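Local structure of alpha-rhamnosidase (Dictyoglomus thermophilum, 6I60) at residues N170-A174 / S298-G302; I881-S887 / S936-E942. The protein probably hydrolyses terminal non-reducing alpha-L-rhamnose residues from alpha-L-rhamnosides. All blocks are in the same frame, centred on the assembly; numbering follows the deposited sequence.

Interaction 1 (N170-A174 / S298-G302)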
loop_
_atom_site.group_PDB
_atom_site.type_symbol
_atom_site.label_atom_id
_atom_site.label_comp_id
_atom_site.label_asym_id
_atom_site.label_seq_id
_atom_site.Cartn_x
_atom_site.Cartn_y
_atom_site.Cartn_z
ATOM N N ASN A 170 18.123 0.068 -21.844
ATOM C CA ASN A 170 19.426 0.413 -21.303
ATOM C C ASN A 170 19.237 1.281 -20.065
ATOM O O ASN A 170 18.133 1.737 -19.760
ATOM C CB ASN A 170 20.289 1.133 -22.347
ATOM C CG ASN A 170 19.650 2.412 -22.848
ATOM O OD1 ASN A 170 18.440 2.603 -22.730
ATOM N ND2 ASN A 170 20.464 3.297 -23.411
ATOM N N TYR A 171 20.334 1.508 -19.345
ATOM C CA TYR A 171 20.301 2.244 -18.085
ATOM C C TYR A 171 21.302 3.389 -18.156
ATOM O O TYR A 171 22.515 3.159 -18.174
ATOM C CB TYR A 171 20.604 1.323 -16.901
ATOM C CG TYR A 171 19.746 0.076 -16.866
ATOM C CD1 TYR A 171 18.541 0.056 -16.175
ATOM C CD2 TYR A 171 20.139 -1.079 -17.529
ATOM C CE1 TYR A 171 17.752 -1.081 -16.144
ATOM C CE2 TYR A 171 19.357 -2.219 -17.504
ATOM C CZ TYR A 171 18.167 -2.216 -16.810
ATOM O OH TYR A 171 17.388 -3.350 -16.784
ATOM N N THR A 172 20.793 4.619 -18.199
ATOM C CA THR A 172 21.618 5.821 -18.173
ATOM C C THR A 172 21.657 6.328 -16.736
ATOM O O THR A 172 20.672 6.886 -16.240
ATOM C CB THR A 172 21.069 6.889 -19.118
ATOM O OG1 THR A 172 20.497 6.263 -20.273
ATOM C CG2 THR A 172 22.176 7.829 -19.557
ATOM N N ILE A 173 22.788 6.130 -16.068
ATOM C CA ILE A 173 22.947 6.468 -14.657
ATOM C C ILE A 173 23.792 7.730 -14.569
ATOM O O ILE A 173 24.990 7.710 -14.879
ATOM C CB ILE A 173 23.584 5.318 -13.864
ATOM C CG1 ILE A 173 22.655 4.102 -13.843
ATOM C CG2 ILE A 173 23.911 5.769 -12.448
ATOM C CD1 ILE A 173 23.335 2.808 -14.241
ATOM N N ALA A 174 23.173 8.829 -14.144
ATOM C CA ALA A 174 23.886 10.072 -13.904
ATOM C C ALA A 174 24.538 10.046 -12.523
ATOM O O ALA A 174 24.373 9.105 -11.743
ATOM C CB ALA A 174 22.941 11.264 -14.043
ATOM N N SER A 298 21.654 4.057 -8.743
ATOM C CA SER A 298 20.545 3.479 -9.487
ATOM C C SER A 298 19.741 2.586 -8.558
ATOM O O SER A 298 20.310 1.891 -7.712
ATOM C CB SER A 298 21.039 2.677 -10.696
ATOM O OG SER A 298 19.980 2.416 -11.601
ATOM N N LEU A 299 18.416 2.608 -8.720
ATOM C CA LEU A 299 17.560 1.760 -7.898
ATOM C C LEU A 299 17.810 0.282 -8.166
ATOM O O LEU A 299 17.673 -0.543 -7.257
ATOM C CB LEU A 299 16.090 2.098 -8.145
ATOM C CG LEU A 299 15.636 3.513 -7.789
ATOM C CD1 LEU A 299 14.217 3.764 -8.277
ATOM C CD2 LEU A 299 15.740 3.742 -6.292
ATOM N N TYR A 300 18.175 -0.074 -9.401
ATOM C CA TYR A 300 18.387 -1.478 -9.735
ATOM C C TYR A 300 19.803 -1.929 -9.405
ATOM O O TYR A 300 20.011 -3.074 -8.989
ATOM C CB TYR A 300 18.107 -1.725 -11.219
ATOM C CG TYR A 300 16.659 -1.589 -11.633
ATOM C CD1 TYR A 300 16.318 -1.419 -12.970
ATOM C CD2 TYR A 300 15.636 -1.634 -10.697
ATOM C CE1 TYR A 300 15.002 -1.293 -13.362
ATOM C CE2 TYR A 300 14.312 -1.511 -11.080
ATOM C CZ TYR A 300 14.002 -1.339 -12.414
ATOM O OH TYR A 300 12.689 -1.213 -12.802
ATOM N N HIS A 301 20.788 -1.048 -9.587
ATOM C CA HIS A 301 22.188 -1.444 -9.564
ATOM C C HIS A 301 22.960 -0.959 -8.346
ATOM O O HIS A 301 24.104 -1.384 -8.156
ATOM C CB HIS A 301 22.885 -0.947 -10.836
ATOM C CG HIS A 301 22.144 -1.277 -12.093
ATOM N ND1 HIS A 301 21.993 -2.568 -12.551
ATOM C CD2 HIS A 301 21.502 -0.484 -12.983
ATOM C CE1 HIS A 301 21.295 -2.557 -13.672
ATOM N NE2 HIS A 301 20.985 -1.304 -13.957
ATOM N N GLY A 302 22.383 -0.095 -7.523
ATOM C CA GLY A 302 23.030 0.317 -6.295
ATOM C C GLY A 302 23.653 1.695 -6.388
ATOM O O GLY A 302 23.395 2.483 -7.302
#

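Interaction 2 (I881-S887 / S936-E942)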
loop_
_atom_site.group_PDB
_atom_site.type_symbol
_atom_site.label_atom_id
_atom_site.label_comp_id
_atom_site.label_asym_id
_atom_site.label_seq_id
_atom_site.Cartn_x
_atom_site.Cartn_y
_atom_site.Cartn_z
ATOM N N ILE A 881 -17.998 -26.527 24.794
ATOM C CA ILE A 881 -18.293 -25.098 24.730
ATOM C C ILE A 881 -17.632 -24.499 23.497
ATOM O O ILE A 881 -16.451 -24.753 23.232
ATOM C CB ILE A 881 -17.824 -24.371 26.002
ATOM C CG1 ILE A 881 -18.283 -25.126 27.250
ATOM C CG2 ILE A 881 -18.331 -22.936 26.013
ATOM C CD1 ILE A 881 -17.175 -25.420 28.228
ATOM N N PHE A 882 -18.390 -23.699 22.750
ATOM C CA PHE A 882 -17.852 -22.862 21.681
ATOM C C PHE A 882 -17.951 -21.412 22.139
ATOM O O PHE A 882 -19.049 -20.848 22.193
ATOM C CB PHE A 882 -18.599 -23.078 20.367
ATOM C CG PHE A 882 -18.042 -22.279 19.220
ATOM C CD1 PHE A 882 -16.809 -22.596 18.671
ATOM C CD2 PHE A 882 -18.744 -21.203 18.699
ATOM C CE1 PHE A 882 -16.289 -21.860 17.621
ATOM C CE2 PHE A 882 -18.229 -20.464 17.648
ATOM C CZ PHE A 882 -17.000 -20.792 17.110
ATOM N N SER A 883 -16.813 -20.817 22.476
ATOM C CA SER A 883 -16.777 -19.452 22.975
ATOM C C SER A 883 -16.679 -18.459 21.820
ATOM O O SER A 883 -16.234 -18.789 20.719
ATOM C CB SER A 883 -15.598 -19.256 23.931
ATOM O OG SER A 883 -15.731 -20.067 25.085
ATOM N N MET A 884 -17.106 -17.227 22.089
ATOM C CA MET A 884 -17.016 -16.161 21.100
ATOM C C MET A 884 -17.077 -14.817 21.808
ATOM O O MET A 884 -18.014 -14.560 22.571
ATOM C CB MET A 884 -18.136 -16.270 20.062
ATOM C CG MET A 884 -17.789 -15.647 18.724
ATOM S SD MET A 884 -19.127 -15.782 17.528
ATOM C CE MET A 884 -19.844 -17.350 17.998
ATOM N N ARG A 885 -16.083 -13.966 21.556
ATOM C CA ARG A 885 -16.031 -12.624 22.126
ATOM C C ARG A 885 -15.815 -11.625 21.003
ATOM O O ARG A 885 -14.815 -11.704 20.283
ATOM C CB ARG A 885 -14.919 -12.501 23.170
ATOM C CG ARG A 885 -14.893 -11.156 23.875
ATOM C CD ARG A 885 -13.592 -10.943 24.626
ATOM N NE ARG A 885 -13.702 -9.872 25.612
ATOM C CZ ARG A 885 -13.317 -8.617 25.401
ATOM N NH1 ARG A 885 -12.794 -8.269 24.233
ATOM N NH2 ARG A 885 -13.456 -7.711 26.359
ATOM N N ILE A 886 -16.747 -10.684 20.856
ATOM C CA ILE A 886 -16.679 -9.687 19.797
ATOM C C ILE A 886 -16.628 -8.299 20.421
ATOM O O ILE A 886 -16.971 -8.096 21.589
ATOM C CB ILE A 886 -17.864 -9.792 18.814
ATOM C CG1 ILE A 886 -19.166 -9.379 19.503
ATOM C CG2 ILE A 886 -17.969 -11.203 18.254
ATOM C CD1 ILE A 886 -20.270 -8.994 18.540
ATOM N N SER A 887 -16.183 -7.335 19.618
ATOM C CA SER A 887 -16.123 -5.939 20.030
ATOM C C SER A 887 -16.586 -5.074 18.870
ATOM O O SER A 887 -16.031 -5.157 17.770
ATOM C CB SER A 887 -14.708 -5.552 20.466
ATOM O OG SER A 887 -14.458 -5.977 21.795
ATOM N N SER A 936 -18.654 -4.676 23.886
ATOM C CA SER A 936 -18.035 -5.993 23.909
ATOM C C SER A 936 -19.022 -7.020 24.448
ATOM O O SER A 936 -19.725 -6.763 25.431
ATOM C CB SER A 936 -16.765 -5.990 24.767
ATOM O OG SER A 936 -15.951 -4.872 24.463
ATOM N N TYR A 937 -19.070 -8.184 23.803
ATOM C CA TYR A 937 -20.013 -9.229 24.170
ATOM C C TYR A 937 -19.312 -10.580 24.166
ATOM O O TYR A 937 -18.385 -10.816 23.386
ATOM C CB TYR A 937 -21.214 -9.269 23.215
ATOM C CG TYR A 937 -21.934 -7.949 23.065
ATOM C CD1 TYR A 937 -21.558 -7.038 22.086
ATOM C CD2 TYR A 937 -22.994 -7.615 23.896
ATOM C CE1 TYR A 937 -22.212 -5.833 21.943
ATOM C CE2 TYR A 937 -23.655 -6.411 23.760
ATOM C CZ TYR A 937 -23.261 -5.524 22.781
ATOM O OH TYR A 937 -23.915 -4.323 22.639
ATOM N N ASN A 938 -19.774 -11.466 25.048
ATOM C CA ASN A 938 -19.268 -12.829 25.157
ATOM C C ASN A 938 -20.431 -13.793 24.973
ATOM O O ASN A 938 -21.410 -13.741 25.725
ATOM C CB ASN A 938 -18.588 -13.060 26.508
ATOM C CG ASN A 938 -17.356 -12.196 26.697
ATOM O OD1 ASN A 938 -17.460 -10.989 26.908
ATOM N ND2 ASN A 938 -16.183 -12.813 26.621
ATOM N N PHE A 939 -20.323 -14.668 23.976
ATOM C CA PHE A 939 -21.356 -15.646 23.669
ATOM C C PHE A 939 -20.832 -17.052 23.928
ATOM O O PHE A 939 -19.662 -17.349 23.664
ATOM C CB PHE A 939 -21.822 -15.507 22.217
ATOM C CG PHE A 939 -22.361 -14.144 21.886
ATOM C CD1 PHE A 939 -21.573 -13.212 21.230
ATOM C CD2 PHE A 939 -23.653 -13.790 22.242
ATOM C CE1 PHE A 939 -22.064 -11.954 20.928
ATOM C CE2 PHE A 939 -24.150 -12.534 21.942
ATOM C CZ PHE A 939 -23.355 -11.615 21.284
ATOM N N TYR A 940 -21.705 -17.916 24.443
ATOM C CA TYR A 940 -21.323 -19.256 24.880
ATOM C C TYR A 940 -22.326 -20.268 24.345
ATOM O O TYR A 940 -23.444 -20.360 24.858
ATOM C CB TYR A 940 -21.265 -19.336 26.405
ATOM C CG TYR A 940 -20.211 -18.469 27.043
ATOM C CD1 TYR A 940 -20.535 -17.224 27.567
ATOM C CD2 TYR A 940 -18.897 -18.902 27.143
ATOM C CE1 TYR A 940 -19.574 -16.429 28.162
ATOM C CE2 TYR A 940 -17.933 -18.117 27.736
ATOM C CZ TYR A 940 -18.276 -16.882 28.244
ATOM O OH TYR A 940 -17.315 -16.097 28.836
ATOM N N MET A 941 -21.908 -21.076 23.384
ATOM C CA MET A 941 -22.735 -22.136 22.840
ATOM C C MET A 941 -22.282 -23.409 23.496
ATOM O O MET A 941 -21.232 -23.899 23.178
ATOM C CB MET A 941 -22.511 -22.261 21.363
ATOM C CG MET A 941 -23.787 -22.301 20.593
ATOM S SD MET A 941 -23.741 -23.597 19.399
ATOM C CE MET A 941 -24.687 -22.857 18.106
ATOM N N GLU A 942 -23.080 -23.949 24.401
ATOM C CA GLU A 942 -22.690 -25.138 25.144
ATOM C C GLU A 942 -23.439 -26.421 24.774
ATOM O O GLU A 942 -24.476 -26.368 24.146
ATOM C CB GLU A 942 -22.799 -24.850 26.649
ATOM C CG GLU A 942 -21.720 -23.917 27.195
ATOM C CD GLU A 942 -22.187 -22.997 28.316
ATOM O OE1 GLU A 942 -23.335 -23.113 28.752
ATOM O OE2 GLU A 942 -21.402 -22.153 28.781
#

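Interaction 1 (N170-A174 / S298-G302)
His301 drives the edge of its imidazole into the face of Tyr171, an edge-to-face (T-shaped) aromatic pair with ring planes 87° apart and centroids separated by 4.7 Å. NE2 of His301 does the touching: it stands over the phenol nearer the rim than the middle, 3.4 Å from CG of Tyr171. One side of the phenol reaches Tyr300: CE1 of Tyr171 lies in the plane of the Tyr300 ring, 3.5 Å from CD1 of Tyr300. With CG turned anti to the carbonyl carbon (chi1 -52°), the Tyr171 ring swings across to both partners. A leucine here would probably deprive the His301 edge of this aromatic face and open a gap beside CD1 of Tyr300. Two residues along, Ile173 adds an aliphatic contact: its CG1 lies 3.8 Å from CB of Ser298, and its CD1 comes near CD2 of His301. Behind these groups, Tyr300 CB covers a face of the imidazole, while paired backbone bonds between Ser298 and Gly302 close the turn that presents both rings. ND1 of His301 is tied to Leu412 N, and Tyr300 OH to Glu502 O. The turn, in the alpha-L-rhamnosidase N-terminal domain, links strand 288-298 to strand 302-306. It packs against the start of strand 171-184, itself an antiparallel partner of strand 288-298; strand 157-160 also pairs there, and its Tyr160 makes a second edge-to-face pair with His301.

Interaction 2 (I881-S887 / S936-E942)
The carbonyl oxygen of Met884 receives Phe939 N at 2.7 Å, a nearly straight bond (175° at the hydrogen) that arrives close to the C=O axis, and the CA-H of Asn938 adds a weaker contact to the same oxygen. This is the middle of an antiparallel strand pair in the beta-sandwich of the C-terminal domain, where strands 882-888 and 935-941 run side by side. Hydrogen-bonded pairs Phe882-Met941, Met884-Phe939 and Ile886-Tyr937 alternate with non-hydrogen-bonded ones; the return bond from Met884 N to Phe939 O is weak, its angle at the hydrogen only 127°.

Alternation sorts the side chains. Phe882, Met884, Ile886, Tyr937, Phe939 and Met941 share the buried face, which packs on strands 893-899 and 927-932 of the facing sheet. Ile886 turns CG1 into the position between its backbone N and carbonyl carbon (chi1 69°), where it meets the edges of two rings, 4.2 Å from CD1 of Tyr937 and 4.1 Å from CE1 of Phe939.

The other face is more polar and partly exposed. Arg885 runs extended beside Asn938, with Arg885 CG 3.5 Å from Asn938 ND2. That nitrogen sits at the guanidinium's edge, whereas Ser936 CB lies over one of its faces. Ser883 OG lies beside the Tyr940 ring, 4.0 Å from CD2 of Tyr940, in simple van der Waals contact. Just past the paired strands, Ile881 and Glu942 lie alongside each other, CG1 of Ile881 resting 3.6 Å from CG of Glu942. At the opposite end of the pair, the hydroxyls of Ser887 and Ser936 share a hydrogen bond, OG to OG 3.3 Å.

In the fold
Interactions 1 and 2 lie on opposite sides of the chain's centre, with nearest atoms about 41 Å apart, and hold no element in common. Both use beta structure, but in different ways. Interaction 1 is a buried side-chain contact: a hairpin turn meets a strand through rings and aliphatic carbons, while main-chain bonds of 170-174 run to strand 157-160 and those within 298-302 close its own turn. Interaction 2 is the reverse, a partly buried strand pair knit by its own main chain, whose side chains divide into an apolar face inside a sandwich and a polar face toward its surface. Together they contrast side-chain packing between a turn and a strand with main-chain pairing inside a sheet.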